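Local coordinates for protein nucleoside permease NupG (Escherichia coli K-12, PDB 7DLA) that carries purine and pyrimidine nucleosides across the bacterial inner membrane together with protons, as a symporter of the major facilitator superfamily, at residues Ala42-Pro55 with Met95-Pro108. The protein carries 1 engineered substitution. Numbering follows the deposited sequence.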
loop_
_atom_site.group_PDB
_atom_site.type_symbol
_atom_site.label_atom_id
_atom_site.label_comp_id
_atom_site.label_asym_id
_atom_site.label_seq_id
_atom_site.Cartn_x
_atom_site.Cartn_y
_atom_site.Cartn_z
ATOM N N ALA A 42 7.153 -12.417 -5.143
ATOM C CA ALA A 42 6.461 -13.339 -4.248
ATOM C C ALA A 42 6.682 -13.002 -2.782
ATOM O O ALA A 42 5.943 -13.506 -1.933
ATOM C CB ALA A 42 6.895 -14.766 -4.520
ATOM N N VAL A 43 7.693 -12.199 -2.453
ATOM C CA VAL A 43 7.838 -11.743 -1.071
ATOM C C VAL A 43 6.846 -10.618 -0.784
ATOM O O VAL A 43 6.145 -10.637 0.234
ATOM C CB VAL A 43 9.319 -11.351 -0.756
ATOM C CG1 VAL A 43 9.447 -10.344 0.378
ATOM C CG2 VAL A 43 10.109 -12.582 -0.347
ATOM N N TYR A 44 6.678 -9.692 -1.724
ATOM C CA TYR A 44 5.696 -8.617 -1.572
ATOM C C TYR A 44 4.260 -9.116 -1.777
ATOM O O TYR A 44 3.312 -8.450 -1.348
ATOM C CB TYR A 44 5.999 -7.523 -2.585
ATOM C CG TYR A 44 7.025 -6.448 -2.234
ATOM C CD1 TYR A 44 7.106 -5.843 -0.980
ATOM C CD2 TYR A 44 7.959 -6.057 -3.191
ATOM C CE1 TYR A 44 8.104 -4.842 -0.710
ATOM C CE2 TYR A 44 8.944 -5.096 -2.933
ATOM C CZ TYR A 44 9.012 -4.488 -1.713
ATOM O OH TYR A 44 9.988 -3.537 -1.549
ATOM N N SER A 45 4.079 -10.282 -2.411
ATOM C CA SER A 45 2.756 -10.891 -2.505
ATOM C C SER A 45 2.158 -11.196 -1.122
ATOM O O SER A 45 0.927 -11.242 -0.954
ATOM C CB SER A 45 2.859 -12.152 -3.349
ATOM O OG SER A 45 3.539 -13.181 -2.647
ATOM N N SER A 46 3.007 -11.416 -0.118
ATOM C CA SER A 46 2.513 -11.865 1.183
ATOM C C SER A 46 1.612 -10.811 1.816
ATOM O O SER A 46 0.649 -11.146 2.514
ATOM C CB SER A 46 3.684 -12.220 2.100
ATOM O OG SER A 46 4.751 -11.308 1.940
ATOM N N LEU A 47 1.931 -9.529 1.613
ATOM C CA LEU A 47 1.003 -8.465 1.985
ATOM C C LEU A 47 -0.413 -8.797 1.541
ATOM O O LEU A 47 -1.348 -8.739 2.341
ATOM C CB LEU A 47 1.468 -7.140 1.382
ATOM C CG LEU A 47 2.867 -6.671 1.796
ATOM C CD1 LEU A 47 3.855 -6.627 0.635
ATOM C CD2 LEU A 47 2.772 -5.309 2.438
ATOM N N GLY A 48 -0.575 -9.172 0.267
ATOM C CA GLY A 48 -1.883 -9.552 -0.244
ATOM C C GLY A 48 -2.445 -10.774 0.450
ATOM O O GLY A 48 -3.591 -10.768 0.893
ATOM N N ILE A 49 -1.657 -11.853 0.532
ATOM C CA ILE A 49 -2.168 -13.045 1.226
ATOM C C ILE A 49 -2.721 -12.680 2.597
ATOM O O ILE A 49 -3.828 -13.083 2.958
ATOM C CB ILE A 49 -1.130 -14.182 1.365
ATOM C CG1 ILE A 49 -0.599 -14.739 0.026
ATOM C CG2 ILE A 49 -1.685 -15.289 2.252
ATOM C CD1 ILE A 49 0.726 -14.222 -0.448
ATOM N N ALA A 50 -1.947 -11.948 3.391
ATOM C CA ALA A 50 -2.404 -11.530 4.709
ATOM C C ALA A 50 -3.616 -10.620 4.619
ATOM O O ALA A 50 -4.496 -10.653 5.489
ATOM C CB ALA A 50 -1.278 -10.808 5.432
ATOM N N ALA A 51 -3.659 -9.776 3.587
ATOM C CA ALA A 51 -4.647 -8.708 3.542
ATOM C C ALA A 51 -6.018 -9.259 3.212
ATOM O O ALA A 51 -7.036 -8.721 3.657
ATOM C CB ALA A 51 -4.234 -7.651 2.523
ATOM N N VAL A 52 -6.071 -10.331 2.438
ATOM C CA VAL A 52 -7.372 -10.811 2.012
ATOM C C VAL A 52 -8.213 -11.262 3.201
ATOM O O VAL A 52 -9.429 -11.045 3.218
ATOM C CB VAL A 52 -7.221 -11.921 0.972
ATOM C CG1 VAL A 52 -6.300 -11.467 -0.139
ATOM C CG2 VAL A 52 -6.722 -13.159 1.625
ATOM N N PHE A 53 -7.611 -11.871 4.230
ATOM C CA PHE A 53 -8.482 -12.349 5.293
ATOM C C PHE A 53 -8.105 -11.953 6.705
ATOM O O PHE A 53 -8.983 -12.017 7.573
ATOM C CB PHE A 53 -8.649 -13.884 5.254
ATOM C CG PHE A 53 -7.370 -14.683 5.326
ATOM C CD1 PHE A 53 -6.720 -14.895 6.541
ATOM C CD2 PHE A 53 -6.880 -15.314 4.196
ATOM C CE1 PHE A 53 -5.585 -15.673 6.603
ATOM C CE2 PHE A 53 -5.737 -16.093 4.249
ATOM C CZ PHE A 53 -5.092 -16.275 5.452
ATOM N N MET A 54 -6.848 -11.575 6.987
ATOM C CA MET A 54 -6.485 -11.216 8.360
ATOM C C MET A 54 -7.168 -9.958 8.892
ATOM O O MET A 54 -7.642 -9.975 10.039
ATOM C CB MET A 54 -4.976 -11.087 8.480
ATOM C CG MET A 54 -4.342 -12.328 8.981
ATOM S SD MET A 54 -5.299 -12.862 10.406
ATOM C CE MET A 54 -4.289 -14.177 11.101
ATOM N N PRO A 55 -7.236 -8.856 8.136
ATOM C CA PRO A 55 -7.980 -7.698 8.654
ATOM C C PRO A 55 -9.376 -8.052 9.159
ATOM O O PRO A 55 -9.687 -7.766 10.326
ATOM C CB PRO A 55 -8.000 -6.753 7.448
ATOM C CG PRO A 55 -6.675 -7.047 6.770
ATOM C CD PRO A 55 -6.573 -8.543 6.854
ATOM N N MET A 95 12.724 -15.101 3.495
ATOM C CA MET A 95 12.202 -13.747 3.402
ATOM C C MET A 95 10.691 -13.772 3.253
ATOM O O MET A 95 9.981 -13.037 3.942
ATOM C CB MET A 95 12.837 -12.999 2.230
ATOM C CG MET A 95 12.625 -11.496 2.313
ATOM S SD MET A 95 13.197 -10.836 3.935
ATOM C CE MET A 95 14.838 -10.245 3.526
ATOM N N PHE A 96 10.174 -14.624 2.362
ATOM C CA PHE A 96 8.732 -14.693 2.154
ATOM C C PHE A 96 8.045 -15.126 3.436
ATOM O O PHE A 96 7.024 -14.550 3.818
ATOM C CB PHE A 96 8.395 -15.646 0.988
ATOM C CG PHE A 96 6.970 -16.204 1.008
ATOM C CD1 PHE A 96 6.644 -17.349 1.734
ATOM C CD2 PHE A 96 5.966 -15.593 0.253
ATOM C CE1 PHE A 96 5.338 -17.847 1.736
ATOM C CE2 PHE A 96 4.662 -16.086 0.249
ATOM C CZ PHE A 96 4.347 -17.214 0.995
ATOM N N LEU A 97 8.610 -16.112 4.142
ATOM C CA LEU A 97 7.898 -16.634 5.301
ATOM C C LEU A 97 7.935 -15.614 6.439
ATOM O O LEU A 97 6.942 -15.410 7.157
ATOM C CB LEU A 97 8.521 -17.965 5.719
ATOM C CG LEU A 97 7.800 -18.900 6.708
ATOM C CD1 LEU A 97 7.518 -18.348 8.127
ATOM C CD2 LEU A 97 6.549 -19.461 6.056
ATOM N N VAL A 98 9.060 -14.916 6.579
ATOM C CA VAL A 98 9.208 -13.943 7.652
ATOM C C VAL A 98 8.362 -12.704 7.368
ATOM O O VAL A 98 7.665 -12.196 8.258
ATOM C CB VAL A 98 10.713 -13.648 7.868
ATOM C CG1 VAL A 98 11.286 -12.569 6.934
ATOM C CG2 VAL A 98 10.945 -13.276 9.304
ATOM N N ILE A 99 8.333 -12.254 6.110
ATOM C CA ILE A 99 7.498 -11.124 5.735
ATOM C C ILE A 99 6.019 -11.497 5.862
ATOM O O ILE A 99 5.190 -10.669 6.263
ATOM C CB ILE A 99 7.823 -10.663 4.301
ATOM C CG1 ILE A 99 9.233 -10.101 4.171
ATOM C CG2 ILE A 99 6.870 -9.539 3.905
ATOM C CD1 ILE A 99 9.455 -8.889 4.982
ATOM N N LEU A 100 5.662 -12.737 5.506
ATOM C CA LEU A 100 4.275 -13.175 5.568
ATOM C C LEU A 100 3.750 -13.102 6.992
ATOM O O LEU A 100 2.647 -12.590 7.227
ATOM C CB LEU A 100 4.151 -14.599 5.026
ATOM C CG LEU A 100 2.735 -15.141 5.141
ATOM C CD1 LEU A 100 1.853 -14.418 4.131
ATOM C CD2 LEU A 100 2.679 -16.645 4.991
ATOM N N ILE A 101 4.523 -13.624 7.960
ATOM C CA ILE A 101 4.129 -13.468 9.366
ATOM C C ILE A 101 3.966 -11.991 9.706
ATOM O O ILE A 101 2.956 -11.579 10.304
ATOM C CB ILE A 101 5.139 -14.142 10.316
ATOM C CG1 ILE A 101 5.410 -15.593 9.907
ATOM C CG2 ILE A 101 4.614 -14.116 11.746
ATOM C CD1 ILE A 101 6.329 -16.365 10.864
ATOM N N ASN A 102 4.967 -11.170 9.331
ATOM C CA ASN A 102 4.922 -9.755 9.695
ATOM C C ASN A 102 3.658 -9.101 9.167
ATOM O O ASN A 102 3.018 -8.326 9.879
ATOM C CB ASN A 102 6.156 -9.016 9.172
ATOM C CG ASN A 102 6.219 -7.548 9.623
ATOM O OD1 ASN A 102 6.475 -7.247 10.798
ATOM N ND2 ASN A 102 5.999 -6.630 8.680
ATOM N N SER A 103 3.266 -9.424 7.928
ATOM C CA SER A 103 2.055 -8.840 7.351
ATOM C C SER A 103 0.811 -9.392 8.011
ATOM O O SER A 103 -0.133 -8.650 8.270
ATOM C CB SER A 103 1.975 -9.093 5.850
ATOM O OG SER A 103 3.059 -8.517 5.167
ATOM N N PHE A 104 0.775 -10.696 8.262
ATOM C CA PHE A 104 -0.367 -11.271 8.957
ATOM C C PHE A 104 -0.613 -10.530 10.254
ATOM O O PHE A 104 -1.762 -10.340 10.654
ATOM C CB PHE A 104 -0.109 -12.750 9.223
ATOM C CG PHE A 104 -0.860 -13.671 8.311
ATOM C CD1 PHE A 104 -0.500 -13.790 6.966
ATOM C CD2 PHE A 104 -1.912 -14.425 8.778
ATOM C CE1 PHE A 104 -1.188 -14.641 6.109
ATOM C CE2 PHE A 104 -2.609 -15.279 7.918
ATOM C CZ PHE A 104 -2.233 -15.388 6.587
ATOM N N ALA A 105 0.457 -10.080 10.908
ATOM C CA ALA A 105 0.325 -9.254 12.102
ATOM C C ALA A 105 0.069 -7.784 11.782
ATOM O O ALA A 105 -0.686 -7.119 12.487
ATOM C CB ALA A 105 1.577 -9.376 12.968
ATOM N N TYR A 106 0.670 -7.263 10.724
ATOM C CA TYR A 106 0.648 -5.829 10.494
ATOM C C TYR A 106 -0.610 -5.354 9.796
ATOM O O TYR A 106 -1.121 -4.288 10.131
ATOM C CB TYR A 106 1.858 -5.406 9.680
ATOM C CG TYR A 106 1.882 -3.917 9.475
ATOM C CD1 TYR A 106 1.231 -3.321 8.404
ATOM C CD2 TYR A 106 2.439 -3.096 10.430
ATOM C CE1 TYR A 106 1.247 -1.958 8.247
ATOM C CE2 TYR A 106 2.432 -1.739 10.293
ATOM C CZ TYR A 106 1.847 -1.174 9.209
ATOM O OH TYR A 106 1.880 0.194 9.123
ATOM N N MET A 107 -1.058 -6.079 8.782
ATOM C CA MET A 107 -2.251 -5.724 8.018
ATOM C C MET A 107 -3.460 -5.428 8.897
ATOM O O MET A 107 -4.098 -4.381 8.697
ATOM C CB MET A 107 -2.537 -6.868 7.042
ATOM C CG MET A 107 -1.643 -6.903 5.827
ATOM S SD MET A 107 -0.674 -5.433 5.452
ATOM C CE MET A 107 -1.883 -4.191 5.082
ATOM N N PRO A 108 -3.820 -6.262 9.878
ATOM C CA PRO A 108 -4.979 -5.928 10.714
ATOM C C PRO A 108 -4.832 -4.619 11.483
ATOM O O PRO A 108 -5.841 -3.960 11.786
ATOM C CB PRO A 108 -5.055 -7.143 11.646
ATOM C CG PRO A 108 -4.470 -8.251 10.825
ATOM C CD PRO A 108 -3.295 -7.595 10.235
#
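Phe104 enters helix 42-55 as a knob, its ring held among Ile49, Ala50, Phe53 and Met54. Ala50 and Met54 both approach obliquely from the same side of the ring, Ala50 CB lying 3.4 Å from Phe104 CD1 and Met54 CG and CE nearest CD2. Met54 gets there because its chain bends at chi2 (-47°), which also brings SD to 5.1 Å from the centroid of the Phe104 ring, an oblique Met-aromatic contact. The Phe53 ring meets the outer end of the same ring, the two planes inclined at 74°, while Ile49 CG2 touches its edge at CE1. With an alanine in place of Phe104, Met54 and Phe53 would probably lose their shared aromatic partner and be freer to turn.

Two further knobs repeat the pattern. Met107 fits among Leu47, Ala50, Ala51 and Pro55, its CG 3.9 Å from Ala50 CB; the ring of Phe96 sits among Ala42, Val43, Ser45 and Ser46, meeting the carbonyl oxygen of Ala42 in plane at its edge. Beside Phe96, Val43 sets CG1 against Ile99 CG1 (3.8 Å) and CG2 against the backbone N of Phe96; farther along, Leu100 CD1 packs on Ser46 CB at 3.5 Å.

Ser45 OG donates to Ala42 O from above the carbonyl plane, and Ser103 OG to Ile99 O (3.2 Å), which also accepts the backbone N of Ser103.

The contact joins transmembrane helices 37-64 and 92-122 in the N-terminal half of the major facilitator superfamily fold. They run in the same general direction, crossing at -39° with axes 8.2 Å apart, and helix 25-32 covers Val43 and Ile99. No hydrogen bond spans the interface, so apolar shape fit joins the two helices while the hydroxyls of Ser45 and Ser103 bond to carbonyls of their own helices.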